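Local structure of AlgW protein (Pseudomonas aeruginosa, 7CO3) at residues I175-V180 against G197-T202; E115-T120 against V156-L161. The protein is an HtrA-type protease that probably acts as a serine endopeptidase, pairing a trypsin-like peptidase domain with a peptide-binding type PDZ domain. The protein carries 1 engineered substitution. All coordinates share one frame; numbering follows the deposited sequence.

Interaction 1 of 2, residues I175-V180 against G197-T202; sequences IRTGDV and GIISAT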
# COMPACT_ATOMS: atom_id res chain seq x y z
N ILE B 175 -21.07 8.19 4.87
CA ILE B 175 -20.12 7.12 4.59
C ILE B 175 -19.98 6.25 5.83
O ILE B 175 -20.17 6.71 6.95
CB ILE B 175 -18.74 7.66 4.14
CG1 ILE B 175 -18.00 8.29 5.32
CG2 ILE B 175 -18.87 8.59 2.94
CD1 ILE B 175 -16.68 8.96 4.96
N ARG B 176 -19.67 4.98 5.61
CA ARG B 176 -19.37 4.05 6.68
C ARG B 176 -17.96 3.51 6.45
O ARG B 176 -17.52 3.36 5.31
CB ARG B 176 -20.34 2.85 6.70
CG ARG B 176 -21.81 3.17 6.93
CD ARG B 176 -22.71 1.93 6.71
NE ARG B 176 -22.56 0.90 7.76
CZ ARG B 176 -22.97 -0.36 7.64
NH1 ARG B 176 -23.55 -0.77 6.52
NH2 ARG B 176 -22.78 -1.22 8.62
N THR B 177 -17.27 3.23 7.56
CA THR B 177 -16.01 2.49 7.53
C THR B 177 -16.19 1.15 6.83
O THR B 177 -17.12 0.40 7.12
CB THR B 177 -15.50 2.30 8.96
OG1 THR B 177 -15.17 3.59 9.48
CG2 THR B 177 -14.26 1.39 9.03
N GLY B 178 -15.29 0.85 5.90
CA GLY B 178 -15.43 -0.32 5.08
C GLY B 178 -15.96 -0.05 3.69
O GLY B 178 -15.83 -0.91 2.83
N ASP B 179 -16.59 1.09 3.47
CA ASP B 179 -16.97 1.48 2.11
C ASP B 179 -15.72 1.65 1.25
O ASP B 179 -14.68 2.10 1.73
CB ASP B 179 -17.72 2.81 2.12
CG ASP B 179 -19.18 2.72 2.62
OD1 ASP B 179 -19.78 1.61 2.68
OD2 ASP B 179 -19.74 3.79 2.94
N VAL B 180 -15.84 1.36 -0.05
CA VAL B 180 -14.72 1.55 -0.97
C VAL B 180 -14.60 3.03 -1.35
O VAL B 180 -15.61 3.70 -1.53
CB VAL B 180 -14.90 0.67 -2.22
CG1 VAL B 180 -13.90 1.04 -3.34
CG2 VAL B 180 -14.78 -0.77 -1.86
N GLY B 197 -9.02 2.14 -2.20
CA GLY B 197 -8.95 1.50 -0.90
C GLY B 197 -10.32 1.56 -0.23
O GLY B 197 -11.35 1.62 -0.90
N ILE B 198 -10.31 1.57 1.10
CA ILE B 198 -11.57 1.70 1.84
C ILE B 198 -11.47 2.87 2.80
O ILE B 198 -10.37 3.34 3.13
CB ILE B 198 -11.98 0.45 2.66
CG1 ILE B 198 -10.88 0.09 3.69
CG2 ILE B 198 -12.35 -0.76 1.77
CD1 ILE B 198 -11.37 -0.84 4.78
N ILE B 199 -12.63 3.34 3.26
CA ILE B 199 -12.70 4.19 4.45
C ILE B 199 -12.20 3.36 5.62
O ILE B 199 -12.81 2.36 5.98
CB ILE B 199 -14.14 4.68 4.71
CG1 ILE B 199 -14.72 5.39 3.49
CG2 ILE B 199 -14.22 5.55 5.99
CD1 ILE B 199 -13.85 6.54 2.97
N SER B 200 -11.08 3.79 6.22
CA SER B 200 -10.45 3.09 7.33
C SER B 200 -11.03 3.50 8.68
O SER B 200 -10.92 2.74 9.65
CB SER B 200 -8.94 3.32 7.31
OG SER B 200 -8.39 2.64 6.20
N ALA B 201 -11.56 4.71 8.75
CA ALA B 201 -12.11 5.32 9.97
C ALA B 201 -12.57 6.72 9.59
O ALA B 201 -12.21 7.27 8.53
CB ALA B 201 -11.10 5.38 11.12
N THR B 202 -13.41 7.29 10.44
CA THR B 202 -13.88 8.65 10.25
C THR B 202 -13.75 9.42 11.56
O THR B 202 -13.54 8.85 12.63
CB THR B 202 -15.34 8.70 9.73
OG1 THR B 202 -16.21 8.28 10.80
CG2 THR B 202 -15.56 7.77 8.54

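Interaction 2 of 2, residues E115-T120 against V156-L161; sequences EGYLLT and VLKIDL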
# COMPACT_ATOMS: atom_id res chain seq x y z
N GLU B 115 -18.60 27.58 -12.70
CA GLU B 115 -18.08 28.95 -12.69
C GLU B 115 -16.57 29.01 -12.56
O GLU B 115 -16.00 30.10 -12.72
CB GLU B 115 -18.70 29.73 -11.54
CG GLU B 115 -20.20 29.92 -11.60
CD GLU B 115 -20.84 29.80 -10.23
OE1 GLU B 115 -20.59 30.68 -9.37
OE2 GLU B 115 -21.58 28.81 -10.00
N GLY B 116 -15.90 27.90 -12.23
CA GLY B 116 -14.46 27.87 -12.11
C GLY B 116 -13.88 28.02 -10.72
O GLY B 116 -12.72 28.43 -10.60
N TYR B 117 -14.63 27.70 -9.67
CA TYR B 117 -14.09 27.66 -8.32
C TYR B 117 -13.50 26.27 -8.02
O TYR B 117 -14.07 25.24 -8.39
CB TYR B 117 -15.17 28.00 -7.29
CG TYR B 117 -15.61 29.46 -7.36
CD1 TYR B 117 -14.71 30.48 -7.10
CD2 TYR B 117 -16.92 29.81 -7.70
CE1 TYR B 117 -15.10 31.82 -7.16
CE2 TYR B 117 -17.32 31.16 -7.74
CZ TYR B 117 -16.40 32.14 -7.48
OH TYR B 117 -16.76 33.48 -7.55
N LEU B 118 -12.37 26.26 -7.32
CA LEU B 118 -11.64 25.03 -7.06
C LEU B 118 -11.26 25.02 -5.61
O LEU B 118 -10.90 26.07 -5.06
CB LEU B 118 -10.37 24.89 -7.93
CG LEU B 118 -10.60 24.60 -9.42
CD1 LEU B 118 -10.57 25.87 -10.21
CD2 LEU B 118 -9.57 23.63 -10.02
N LEU B 119 -11.36 23.85 -5.00
CA LEU B 119 -10.83 23.60 -3.67
C LEU B 119 -9.46 22.89 -3.75
O LEU B 119 -9.24 22.03 -4.62
CB LEU B 119 -11.82 22.74 -2.88
CG LEU B 119 -12.74 23.41 -1.86
CD1 LEU B 119 -13.76 22.43 -1.36
CD2 LEU B 119 -11.96 24.04 -0.70
N THR B 120 -8.56 23.25 -2.84
CA THR B 120 -7.27 22.58 -2.66
C THR B 120 -6.85 22.81 -1.21
O THR B 120 -7.58 23.43 -0.43
CB THR B 120 -6.21 23.10 -3.65
OG1 THR B 120 -4.97 22.44 -3.40
CG2 THR B 120 -6.00 24.65 -3.49
N VAL B 156 -9.29 28.31 -1.60
CA VAL B 156 -10.18 28.39 -2.75
C VAL B 156 -9.49 29.17 -3.84
O VAL B 156 -8.88 30.21 -3.58
CB VAL B 156 -11.54 29.05 -2.40
CG1 VAL B 156 -12.38 29.13 -3.62
CG2 VAL B 156 -12.25 28.26 -1.33
N LEU B 157 -9.58 28.65 -5.06
CA LEU B 157 -9.03 29.22 -6.27
C LEU B 157 -10.17 29.48 -7.24
O LEU B 157 -11.24 28.85 -7.15
CB LEU B 157 -8.03 28.25 -6.95
CG LEU B 157 -6.82 27.68 -6.18
CD1 LEU B 157 -6.02 26.69 -7.09
CD2 LEU B 157 -5.95 28.80 -5.68
N LYS B 158 -9.92 30.35 -8.19
CA LYS B 158 -10.87 30.70 -9.25
C LYS B 158 -10.14 30.73 -10.57
O LYS B 158 -9.04 31.29 -10.67
CB LYS B 158 -11.52 32.08 -8.98
CG LYS B 158 -12.77 32.38 -9.84
CD LYS B 158 -12.41 32.92 -11.23
CE LYS B 158 -13.60 33.58 -11.91
NZ LYS B 158 -14.83 32.76 -11.76
N ILE B 159 -10.76 30.14 -11.59
CA ILE B 159 -10.25 30.18 -12.95
C ILE B 159 -11.36 30.66 -13.88
O ILE B 159 -12.54 30.57 -13.57
CB ILE B 159 -9.68 28.82 -13.40
CG1 ILE B 159 -10.76 27.71 -13.49
CG2 ILE B 159 -8.52 28.39 -12.46
CD1 ILE B 159 -10.23 26.39 -14.13
N ASP B 160 -10.95 31.17 -15.04
CA ASP B 160 -11.84 31.70 -16.07
C ASP B 160 -11.72 30.80 -17.30
O ASP B 160 -10.81 30.97 -18.11
CB ASP B 160 -11.47 33.15 -16.39
CG ASP B 160 -12.27 33.73 -17.55
OD1 ASP B 160 -13.51 33.66 -17.51
OD2 ASP B 160 -11.64 34.28 -18.48
N LEU B 161 -12.64 29.85 -17.42
CA LEU B 161 -12.59 28.83 -18.46
C LEU B 161 -13.99 28.28 -18.70
O LEU B 161 -14.79 28.17 -17.77
CB LEU B 161 -11.63 27.69 -18.07
CG LEU B 161 -10.14 27.85 -18.41
CD1 LEU B 161 -9.37 26.55 -18.24
CD2 LEU B 161 -9.97 28.36 -19.83

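Interaction 1 of 2, residues I175-V180 against G197-T202
Thr177 sets OG1 beside its backbone N (chi1 -66°) and CG2 anti to it, which lays the methyl 3.5 Å from Ile199 O and sets OG1 against the CA of Ala201. In Ile199 it is likewise CG2 that stands anti to N; this branch reaches toward Thr177 CA, while CG1 runs beside Asp179 O. Beta-branched residues suit both places, since each spreads two branches along the facing backbone. At the margin the Ile175 and Thr202 side chains slide past each other in opposite directions, Ile175 CD1 lying 3.9 Å from Thr202 CG2.

Two backbone bonds grip Ile199: Gly178 N donates to Ile199 O (2.9 Å), and Ile199 N to Asp179 O (2.8 Å), almost in line with that carbonyl. Arg176 to Asp179 forms a type II turn, whose third place suits glycine because phi is 101°. Asp179 OD2 braces the turn by accepting Arg176 N at 2.9 Å, from above the carboxylate plane, and its OD1 bonds Ser54 of the second subunit. Ile199 also packs on Ile216 and Ile239. With Gly178 and Asp179 together facing Ile199, the arrangement is a G1 beta bulge joined to a type II turn, here leading into strand 180-185 of the trypsin-like domain.

Interaction 2 of 2, residues E115-T120 against V156-L161
Lys158 and Tyr117 lie side by side on one face of an antiparallel strand pair, and the lysine chain passes obliquely along the phenol ring. With CG anti to the backbone N (chi1 -166°), the methylene chain starts out against the ring, Lys158 CG lying 3.6 Å from Tyr117 CE1. Bends at chi2 and chi4 then bring the ammonium over the ring face, NZ being 4.9 Å from the centroid of the Tyr117 ring and 22° off its normal, a cation-pi contact. The same NZ donates to Glu115 O at 3.1 Å. A long, flexible, charged side chain suits this place: its carbon part packs against CD1 and CE1 of the ring while its tip reaches a carbonyl of the turn just before the strand. Val156 and Leu119 continue the same face, touching through their CG2 and CD2 methyls.

Leu118 and Leu157 point to the other face, their CB atoms in contact. Leu118 also meets Ile159 at about a right angle, Leu118 CD1 being 3.8 Å from Ile159 CG1. Thr120 crosses Leu157 at a slant, its CG2 touching CG and CD1 of Leu157.

In the backbone between the two faces, Leu118 and Leu157 form a hydrogen-bonded pair, their two N-H groups donating reciprocally to each other's carbonyls. Ile159 N also donates to Gly116 O (2.8 Å). Glycine fits at 116 because phi is positive, at 97°, and Ile159 O stands where a beta carbon would project.

Strand 117-120 lies between 104-113 and 154-158, and the latter is flanked in turn by 140-149, all within an antiparallel barrel. Helix 261-274 packs on the Tyr117, Leu119 and Val156 face, whereas Leu118 and Thr120 touch Ala109 of strand 104-113, and Leu157 touches Leu145 of strand 140-149.

Overall arrangement
From the N terminus, past helix 56-62 and strands 66-72 and 104-113, the chain reaches 115-120, and interaction 2 closes when it returns at 156-161, after an excursion that includes helix 122-125 and strands 130-134 and 140-149. Only then does interaction 1 open, at 175-180, to close at 197-202 across a shorter connection. The two loops therefore follow in series, neither nested nor crossed. Interaction 2 ties neighbouring strands of the six-stranded barrel; interaction 1 fastens the approach to strand 180-185 onto strand 193-204 of the second sheet, beside another subunit. Both belong to the trypsin-like domain but lie in different sheets and do not touch, their nearest atoms being about 15 Å apart.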